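Local structure of B-cell differentiation antigen CD72 (Mus musculus, 5B1R) at residues 10-13 / 14-17; 30-33 / 34-38; 92-96 / 97-101. The protein acts as a disulfide-linked B-cell co-receptor that recognises the Sm/ribonucleoprotein self-antigen through its C-type lectin-like region, the part described here, and recruits SHP-1 to inhibit B-cell receptor signalling. The protein carries 2 engineered substitutions. All coordinates share one frame; numbering follows the deposited sequence. Where two conformers were deposited one is given.

Interaction 1 (10-13 / 14-17); sequences IPYQ and ERCF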
loop_
_atom_site.group_PDB
_atom_site.type_symbol
_atom_site.label_atom_id
_atom_site.label_comp_id
_atom_site.label_asym_id
_atom_site.label_seq_id
_atom_site.Cartn_x
_atom_site.Cartn_y
_atom_site.Cartn_z
ATOM N N ILE A 10 10.922 -1.247 -4.217
ATOM C CA ILE A 10 11.223 -2.290 -3.254
ATOM C C ILE A 10 10.721 -3.629 -3.786
ATOM O O ILE A 10 9.525 -3.786 -4.022
ATOM C CB ILE A 10 10.552 -1.967 -1.907
ATOM C CG1 ILE A 10 11.039 -0.602 -1.411
ATOM C CG2 ILE A 10 10.805 -3.060 -0.882
ATOM C CD1 ILE A 10 10.061 0.129 -0.514
ATOM N N PRO A 11 11.633 -4.601 -3.991
ATOM C CA PRO A 11 11.222 -5.858 -4.632
ATOM C C PRO A 11 10.587 -6.835 -3.661
ATOM O O PRO A 11 11.020 -6.940 -2.501
ATOM C CB PRO A 11 12.548 -6.433 -5.133
ATOM C CG PRO A 11 13.581 -5.914 -4.120
ATOM C CD PRO A 11 13.091 -4.530 -3.751
ATOM N N TYR A 12 9.592 -7.579 -4.135
ATOM C CA TYR A 12 9.053 -8.682 -3.354
ATOM C C TYR A 12 8.357 -9.617 -4.323
ATOM O O TYR A 12 7.463 -9.199 -5.050
ATOM C CB TYR A 12 8.046 -8.184 -2.324
ATOM C CG TYR A 12 7.501 -9.271 -1.437
ATOM C CD1 TYR A 12 8.345 -10.059 -0.655
ATOM C CD2 TYR A 12 6.147 -9.507 -1.375
ATOM C CE1 TYR A 12 7.846 -11.067 0.157
ATOM C CE2 TYR A 12 5.625 -10.490 -0.550
ATOM C CZ TYR A 12 6.485 -11.279 0.203
ATOM O OH TYR A 12 5.999 -12.270 1.027
ATOM N N GLN A 13 8.670 -10.907 -4.282
ATOM C CA GLN A 13 7.948 -11.851 -5.130
ATOM C C GLN A 13 8.151 -11.401 -6.597
ATOM O O GLN A 13 9.280 -11.164 -7.024
ATOM C CB GLN A 13 6.452 -11.941 -4.710
ATOM C CG GLN A 13 6.208 -12.386 -3.266
ATOM C CD GLN A 13 4.730 -12.355 -2.810
ATOM O OE1 GLN A 13 3.882 -11.571 -3.317
ATOM N NE2 GLN A 13 4.427 -13.186 -1.805
ATOM N N GLU A 14 7.053 -11.270 -7.343
ATOM C CA GLU A 14 6.974 -10.758 -8.721
ATOM C C GLU A 14 6.457 -9.323 -8.768
ATOM O O GLU A 14 5.893 -8.898 -9.786
ATOM C CB GLU A 14 6.093 -11.660 -9.575
ATOM C CG GLU A 14 6.621 -13.070 -9.666
ATOM C CD GLU A 14 5.680 -13.948 -10.445
ATOM O OE1 GLU A 14 4.599 -14.297 -9.915
ATOM O OE2 GLU A 14 6.016 -14.289 -11.596
ATOM N N ARG A 15 6.678 -8.576 -7.677
ATOM C CA ARG A 15 6.158 -7.224 -7.524
ATOM C C ARG A 15 7.266 -6.243 -7.142
ATOM O O ARG A 15 8.350 -6.632 -6.689
ATOM C CB ARG A 15 5.103 -7.217 -6.422
ATOM C CG ARG A 15 3.969 -8.180 -6.684
ATOM C CD ARG A 15 3.420 -8.757 -5.402
ATOM N NE ARG A 15 2.657 -7.778 -4.657
ATOM C CZ ARG A 15 2.335 -7.894 -3.370
ATOM N NH1 ARG A 15 1.593 -6.960 -2.809
ATOM N NH2 ARG A 15 2.776 -8.914 -2.644
ATOM N N CYS A 16 6.948 -4.964 -7.309
ATOM C CA CYS A 16 7.792 -3.861 -6.888
ATOM C C CYS A 16 6.901 -2.829 -6.208
ATOM O O CYS A 16 5.855 -2.474 -6.750
ATOM C CB CYS A 16 8.443 -3.197 -8.094
ATOM S SG CYS A 16 9.390 -4.305 -9.158
ATOM N N PHE A 17 7.344 -2.319 -5.059
ATOM C CA PHE A 17 6.604 -1.279 -4.350
ATOM C C PHE A 17 7.289 0.070 -4.497
ATOM O O PHE A 17 8.520 0.167 -4.512
ATOM C CB PHE A 17 6.495 -1.605 -2.870
ATOM C CG PHE A 17 5.794 -2.891 -2.600
ATOM C CD1 PHE A 17 4.415 -2.993 -2.731
ATOM C CD2 PHE A 17 6.512 -4.007 -2.219
ATOM C CE1 PHE A 17 3.781 -4.197 -2.492
ATOM C CE2 PHE A 17 5.878 -5.198 -1.971
ATOM C CZ PHE A 17 4.510 -5.299 -2.105
HETATM O O HOH W 1 10.482 -8.550 -7.319
#
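Backbone bonds come in two reciprocal pairs: Ile10 with Phe17, where Ile10 N gives to Phe17 O at 2.8 Å, and Tyr12 with Arg15, where Tyr12 N reaches Arg15 O at 3.0 Å. Between them Pro11 faces Cys16 in the non-hydrogen-bonded position, where its missing N-H costs the ladder nothing. A CA-H...O contact fills in here, Cys16 CA lying 3.4 Å from Ile10 O. Water 1 donates to Gln13 O and Arg15 O, 2.9 Å from each.

This register, with a type II' turn from Tyr12 to Arg15, defines a two-residue beta hairpin of the C-type lectin-like domain. Backbone bonds of Glu14 with Ala117 and of Cys16 with Ser115 join the turn and second strand to strand 109-119, and a disulfide links Cys16 to Cys5.

Among polar side chains, Arg15 NH2 donates to Gln13 OE1 at 3.0 Å, but from 44° above the amide's carbonyl plane; since Gln13 has two conformers, this bond belongs to one of them. Arg15 NE makes a salt bridge to Glu114. Bends at chi2 and chi3 (72°) bring the guanidinium beside Tyr12, with NH2 at the ring edge, 3.7 Å from CD2, and the planes 63° apart, which rules out a stacked arrangement.

Apolar packing runs along the same face. Tyr12 CB meets the edge of the Phe17 ring at CE2 (3.7 Å), while Ile10 CB approaches Phe17 CB at 4.2 Å. Leu59 touches both Ile10 and Phe17, and Pro56 touches Tyr12 and Phe17.

Interaction 2 (30-33 / 34-38); sequences QKYC and TSLSS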
loop_
_atom_site.group_PDB
_atom_site.type_symbol
_atom_site.label_atom_id
_atom_site.label_comp_id
_atom_site.label_asym_id
_atom_site.label_seq_id
_atom_site.Cartn_x
_atom_site.Cartn_y
_atom_site.Cartn_z
ATOM N N GLN A 30 -4.621 6.936 -5.885
ATOM C CA GLN A 30 -4.935 5.954 -6.923
ATOM C C GLN A 30 -4.576 6.470 -8.314
ATOM O O GLN A 30 -3.932 5.773 -9.101
ATOM C CB GLN A 30 -6.407 5.555 -6.868
ATOM C CG GLN A 30 -6.752 4.440 -7.835
ATOM C CD GLN A 30 -8.165 3.938 -7.656
ATOM O OE1 GLN A 30 -9.056 4.687 -7.255
ATOM N NE2 GLN A 30 -8.379 2.662 -7.949
ATOM N N LYS A 31 -4.939 7.717 -8.592
ATOM C CA LYS A 31 -4.631 8.306 -9.886
ATOM C C LYS A 31 -3.123 8.408 -10.086
ATOM O O LYS A 31 -2.613 8.168 -11.187
ATOM C CB LYS A 31 -5.287 9.673 -9.998
ATOM C CG LYS A 31 -6.782 9.587 -10.251
ATOM C CD LYS A 31 -7.511 10.911 -9.993
ATOM C CE LYS A 31 -7.266 11.941 -11.087
ATOM N NZ LYS A 31 -5.925 12.589 -11.013
ATOM N N TYR A 32 -2.405 8.748 -9.027
ATOM C CA TYR A 32 -0.964 8.851 -9.137
ATOM C C TYR A 32 -0.358 7.471 -9.434
ATOM O O TYR A 32 0.475 7.326 -10.334
ATOM C CB TYR A 32 -0.343 9.483 -7.894
ATOM C CG TYR A 32 1.127 9.628 -8.078
ATOM C CD1 TYR A 32 1.641 10.527 -9.001
ATOM C CD2 TYR A 32 2.002 8.816 -7.382
ATOM C CE1 TYR A 32 2.994 10.622 -9.203
ATOM C CE2 TYR A 32 3.351 8.913 -7.577
ATOM C CZ TYR A 32 3.842 9.820 -8.492
ATOM O OH TYR A 32 5.193 9.918 -8.708
ATOM N N CYS A 33 -0.780 6.441 -8.705
ATOM C CA CYS A 33 -0.248 5.107 -9.020
ATOM C C CYS A 33 -0.568 4.723 -10.469
ATOM O O CYS A 33 0.274 4.182 -11.176
ATOM C CB CYS A 33 -0.777 4.040 -8.064
ATOM S SG CYS A 33 -0.322 4.254 -6.323
ATOM N N THR A 34 -1.779 5.028 -10.920
ATOM C CA THR A 34 -2.157 4.727 -12.294
ATOM C C THR A 34 -1.241 5.442 -13.289
ATOM O O THR A 34 -0.891 4.875 -14.322
ATOM C CB THR A 34 -3.628 5.114 -12.544
ATOM O OG1 THR A 34 -4.453 4.305 -11.705
ATOM C CG2 THR A 34 -4.022 4.910 -14.009
ATOM N N SER A 35 -0.831 6.671 -12.968
ATOM C CA SER A 35 0.081 7.423 -13.836
ATOM C C SER A 35 1.459 6.763 -13.935
ATOM O O SER A 35 2.214 7.028 -14.877
ATOM C CB SER A 35 0.203 8.885 -13.375
ATOM O OG SER A 35 1.146 9.023 -12.327
ATOM N N LEU A 36 1.778 5.901 -12.970
ATOM C CA LEU A 36 3.007 5.103 -12.990
ATOM C C LEU A 36 2.774 3.712 -13.577
ATOM O O LEU A 36 3.614 2.822 -13.408
ATOM C CB LEU A 36 3.574 4.956 -11.575
ATOM C CG LEU A 36 3.855 6.239 -10.798
ATOM C CD1 LEU A 36 4.427 5.920 -9.411
ATOM C CD2 LEU A 36 4.784 7.159 -11.592
ATOM N N SER A 37 1.639 3.518 -14.246
ATOM C CA SER A 37 1.244 2.202 -14.757
ATOM C C SER A 37 1.272 1.172 -13.628
ATOM O O SER A 37 1.665 0.027 -13.816
ATOM C CB SER A 37 2.125 1.774 -15.932
ATOM O OG SER A 37 2.087 2.770 -16.933
ATOM N N SER A 38 0.849 1.616 -12.449
ATOM C CA SER A 38 0.890 0.822 -11.227
ATOM C C SER A 38 -0.477 0.894 -10.580
ATOM O O SER A 38 -1.402 1.485 -11.131
ATOM C CB SER A 38 1.960 1.375 -10.292
ATOM O OG SER A 38 3.221 1.266 -10.907
#
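Cys33 O receives two backbone N-H groups from opposite faces of its carbonyl plane. Leu36 N lies 2.9 Å from Cys33 O and 62° out of that plane; Ser38 N, also 2.9 Å from Cys33 O, stands 36° out on the other face. Neither donor therefore uses a lone-pair direction, and the oxygen is straddled by the chain as it turns back across the helix end.

The preceding turn is more regular. Thr34 N donates to Gln30 O and Ser35 N to Lys31 O, in the i to i+4 pattern of an alpha helix. At Tyr32 the pattern weakens: Leu36 N is 3.3 Å from Tyr32 O, and the bond is weak. A side chain supplies the stronger partner for this carbonyl. With chi1 at 83°, Ser35 OG sits between its own backbone N and carbonyl carbon, folded back to donate to Tyr32 O at 2.7 Å, in the carbonyl plane and on a lone pair. Ser38 OG likewise turns to the backbone, donating to Leu36 O at 3.0 Å.

Apolar contact is concentrated on Tyr32 and Leu36. The isobutyl group of Leu36 crosses the phenol at a slant: CG lies over one face, displaced toward the rim, and Leu36 CD1 comes 3.7 Å from Tyr32 CE2. Arg24 makes a cation-pi contact with the same tyrosine, and Tyr18 of strand 15-21 touches both Tyr32 and Leu36.

Cys33 SG is disulfide-bonded to Cys113, tying the helix to strand 109-119. The paired bonds Ser38 N to Cys33 O and Ser37 N to Thr34 O, with Ser37 at positive phi as the C-prime residue, identify a Schellman motif terminating helix 26-35 of the C-type lectin fold.

Interaction 3 (92-96 / 97-101); sequences KKYYQ and KWKRT. Unlike the reference sequence in segment 92-96: Lys93 (reference Thr). Unlike the reference sequence in segment 97-101: Lys99 (reference Glu).
A beta hairpin closed by a type II' turn from Tyr94 to Lys97 joins strands 87-94 and 97-104, neighbours in the three-stranded antiparallel sheet of this lectin-like domain. Reciprocal backbone bonds link Lys92 with Lys99 and Tyr94 with Lys97; Tyr94 N reaches Lys97 O at 2.8 Å. The non-hydrogen-bonded pair between them is Lys93 and Trp98, where the CH-pi evidence is clear: Lys93 CB stands 3.7 Å from the centroid of the Trp98 six-membered ring and 7° off its normal. With CG anti to the backbone N (chi1 -163°), the extended lysine chain runs on across the indole, CD passing 3.6 Å from Trp98 NE1. Water 2 then accepts from both Lys93 NZ and Trp98 NE1, lying at the indole edge.

On the face carrying Tyr94 and Lys99, Lys99 CD approaches Tyr94 CD1 at 3.7 Å, its chain crossing the tyrosine at about a right angle; Thr101 CG2 meets the edge of the Tyr94 ring, 3.7 Å from CE1. Lys93 and Lys99 both differ from the reference sequence. In each lysine the direct packing on a ring is made by methylenes, while Lys93 NZ is linked to the indole N-H through water 2.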
loop_
_atom_site.group_PDB
_atom_site.type_symbol
_atom_site.label_atom_id
_atom_site.label_comp_id
_atom_site.label_asym_id
_atom_site.label_seq_id
_atom_site.Cartn_x
_atom_site.Cartn_y
_atom_site.Cartn_z
ATOM N N LYS A 92 -1.535 1.864 9.409
ATOM C CA LYS A 92 -1.108 2.736 10.496
ATOM C C LYS A 92 -0.430 1.879 11.545
ATOM O O LYS A 92 -0.842 0.739 11.788
ATOM C CB LYS A 92 -2.317 3.455 11.084
ATOM C CG LYS A 92 -1.974 4.374 12.240
ATOM C CD LYS A 92 -3.155 5.270 12.571
ATOM C CE LYS A 92 -2.816 6.311 13.642
ATOM N NZ LYS A 92 -3.867 7.357 13.699
ATOM N N LYS A 93 0.623 2.410 12.157
ATOM C CA LYS A 93 1.392 1.607 13.095
ATOM C C LYS A 93 0.911 1.782 14.512
ATOM O O LYS A 93 0.837 2.900 15.020
ATOM C CB LYS A 93 2.893 1.911 13.026
ATOM C CG LYS A 93 3.716 0.811 13.694
ATOM C CD LYS A 93 5.203 0.943 13.472
ATOM C CE LYS A 93 5.898 -0.311 13.981
ATOM N NZ LYS A 93 7.367 -0.128 14.137
ATOM N N TYR A 94 0.571 0.662 15.138
ATOM C CA TYR A 94 0.209 0.647 16.547
ATOM C C TYR A 94 1.257 -0.118 17.326
ATOM O O TYR A 94 1.366 -1.336 17.195
ATOM C CB TYR A 94 -1.155 -0.002 16.734
ATOM C CG TYR A 94 -2.274 0.812 16.147
ATOM C CD1 TYR A 94 -2.650 0.654 14.818
ATOM C CD2 TYR A 94 -2.945 1.755 16.914
ATOM C CE1 TYR A 94 -3.672 1.403 14.277
ATOM C CE2 TYR A 94 -3.966 2.507 16.382
ATOM C CZ TYR A 94 -4.327 2.328 15.064
ATOM O OH TYR A 94 -5.350 3.078 14.531
ATOM N N TYR A 95 2.024 0.607 18.133
ATOM C CA TYR A 95 3.110 0.014 18.899
ATOM C C TYR A 95 4.044 -0.758 17.972
ATOM O O TYR A 95 4.797 -0.155 17.211
ATOM C CB TYR A 95 2.548 -0.865 20.020
ATOM C CG TYR A 95 1.409 -0.188 20.749
ATOM C CD1 TYR A 95 1.654 0.827 21.666
ATOM C CD2 TYR A 95 0.088 -0.542 20.500
ATOM C CE1 TYR A 95 0.617 1.460 22.327
ATOM C CE2 TYR A 95 -0.957 0.086 21.156
ATOM C CZ TYR A 95 -0.686 1.085 22.070
ATOM O OH TYR A 95 -1.721 1.713 22.726
ATOM N N GLN A 96 3.972 -2.084 18.005
ATOM C CA GLN A 96 4.880 -2.891 17.196
ATOM C C GLN A 96 4.295 -3.394 15.872
ATOM O O GLN A 96 5.019 -3.965 15.060
ATOM C CB GLN A 96 5.429 -4.069 18.010
ATOM C CG GLN A 96 6.158 -3.675 19.296
ATOM C CD GLN A 96 7.553 -3.111 19.056
ATOM O OE1 GLN A 96 7.848 -2.560 17.994
ATOM N NE2 GLN A 96 8.421 -3.252 20.052
ATOM N N LYS A 97 3.000 -3.181 15.644
ATOM C CA LYS A 97 2.352 -3.737 14.453
ATOM C C LYS A 97 1.641 -2.718 13.578
ATOM O O LYS A 97 0.846 -1.915 14.068
ATOM C CB LYS A 97 1.327 -4.804 14.840
ATOM C CG LYS A 97 1.898 -6.184 15.081
ATOM C CD LYS A 97 0.781 -7.170 15.366
ATOM C CE LYS A 97 1.322 -8.462 15.942
ATOM N NZ LYS A 97 0.213 -9.329 16.426
ATOM N N TRP A 98 1.901 -2.788 12.273
ATOM C CA TRP A 98 1.063 -2.099 11.297
ATOM C C TRP A 98 -0.296 -2.793 11.230
ATOM O O TRP A 98 -0.368 -4.020 11.257
ATOM C CB TRP A 98 1.738 -2.079 9.915
ATOM C CG TRP A 98 2.947 -1.192 9.898
ATOM C CD1 TRP A 98 4.229 -1.539 10.210
ATOM C CD2 TRP A 98 2.974 0.205 9.587
ATOM N NE1 TRP A 98 5.051 -0.444 10.107
ATOM C CE2 TRP A 98 4.305 0.638 9.721
ATOM C CE3 TRP A 98 1.998 1.130 9.209
ATOM C CZ2 TRP A 98 4.686 1.953 9.501
ATOM C CZ3 TRP A 98 2.383 2.432 8.977
ATOM C CH2 TRP A 98 3.715 2.836 9.130
ATOM N N LYS A 99 -1.355 -1.990 11.152
ATOM C CA LYS A 99 -2.717 -2.488 11.039
ATOM C C LYS A 99 -3.423 -1.800 9.884
ATOM O O LYS A 99 -3.105 -0.660 9.543
ATOM C CB LYS A 99 -3.496 -2.228 12.335
ATOM C CG LYS A 99 -2.990 -3.052 13.502
ATOM C CD LYS A 99 -3.809 -2.834 14.754
ATOM C CE LYS A 99 -3.198 -3.590 15.922
ATOM N NZ LYS A 99 -3.523 -5.047 15.915
ATOM N N ARG A 100 -4.382 -2.497 9.287
ATOM C CA ARG A 100 -5.302 -1.861 8.361
ATOM C C ARG A 100 -6.316 -1.050 9.165
ATOM O O ARG A 100 -6.907 -1.560 10.116
ATOM C CB ARG A 100 -6.035 -2.911 7.524
ATOM C CG ARG A 100 -6.999 -2.309 6.514
ATOM C CD ARG A 100 -7.762 -3.371 5.717
ATOM N NE ARG A 100 -6.833 -4.238 4.998
ATOM C CZ ARG A 100 -6.332 -3.972 3.792
ATOM N NH1 ARG A 100 -6.758 -2.915 3.100
ATOM N NH2 ARG A 100 -5.421 -4.780 3.278
ATOM N N THR A 101 -6.492 0.212 8.781
ATOM C CA THR A 101 -7.409 1.113 9.442
ATOM C C THR A 101 -8.256 1.827 8.394
ATOM O O THR A 101 -7.901 1.918 7.218
ATOM C CB THR A 101 -6.675 2.142 10.286
ATOM O OG1 THR A 101 -5.958 3.025 9.434
ATOM C CG2 THR A 101 -5.700 1.475 11.239
HETATM O O HOH W 2 7.847 -0.185 11.145
#

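In the fold
From the N terminus the contacts follow in series, none enclosing or crossing another. Interaction 1 closes a hairpin, interaction 2 ends helix 26-35, and interaction 3 closes a second hairpin late in the chain. Strand 109-119 relates the first two: it pairs with strand 15-21 of the first hairpin and is also joined covalently to the helix. Beyond segment 14-17, strand 15-21 goes on to touch helix 26-35. Centres of interactions 1 and 2 lie about 16 Å apart. Interaction 3 belongs to the separate three-stranded sheet, its centre about 25 Å from that of interaction 2, on opposite sides of the chain's centre.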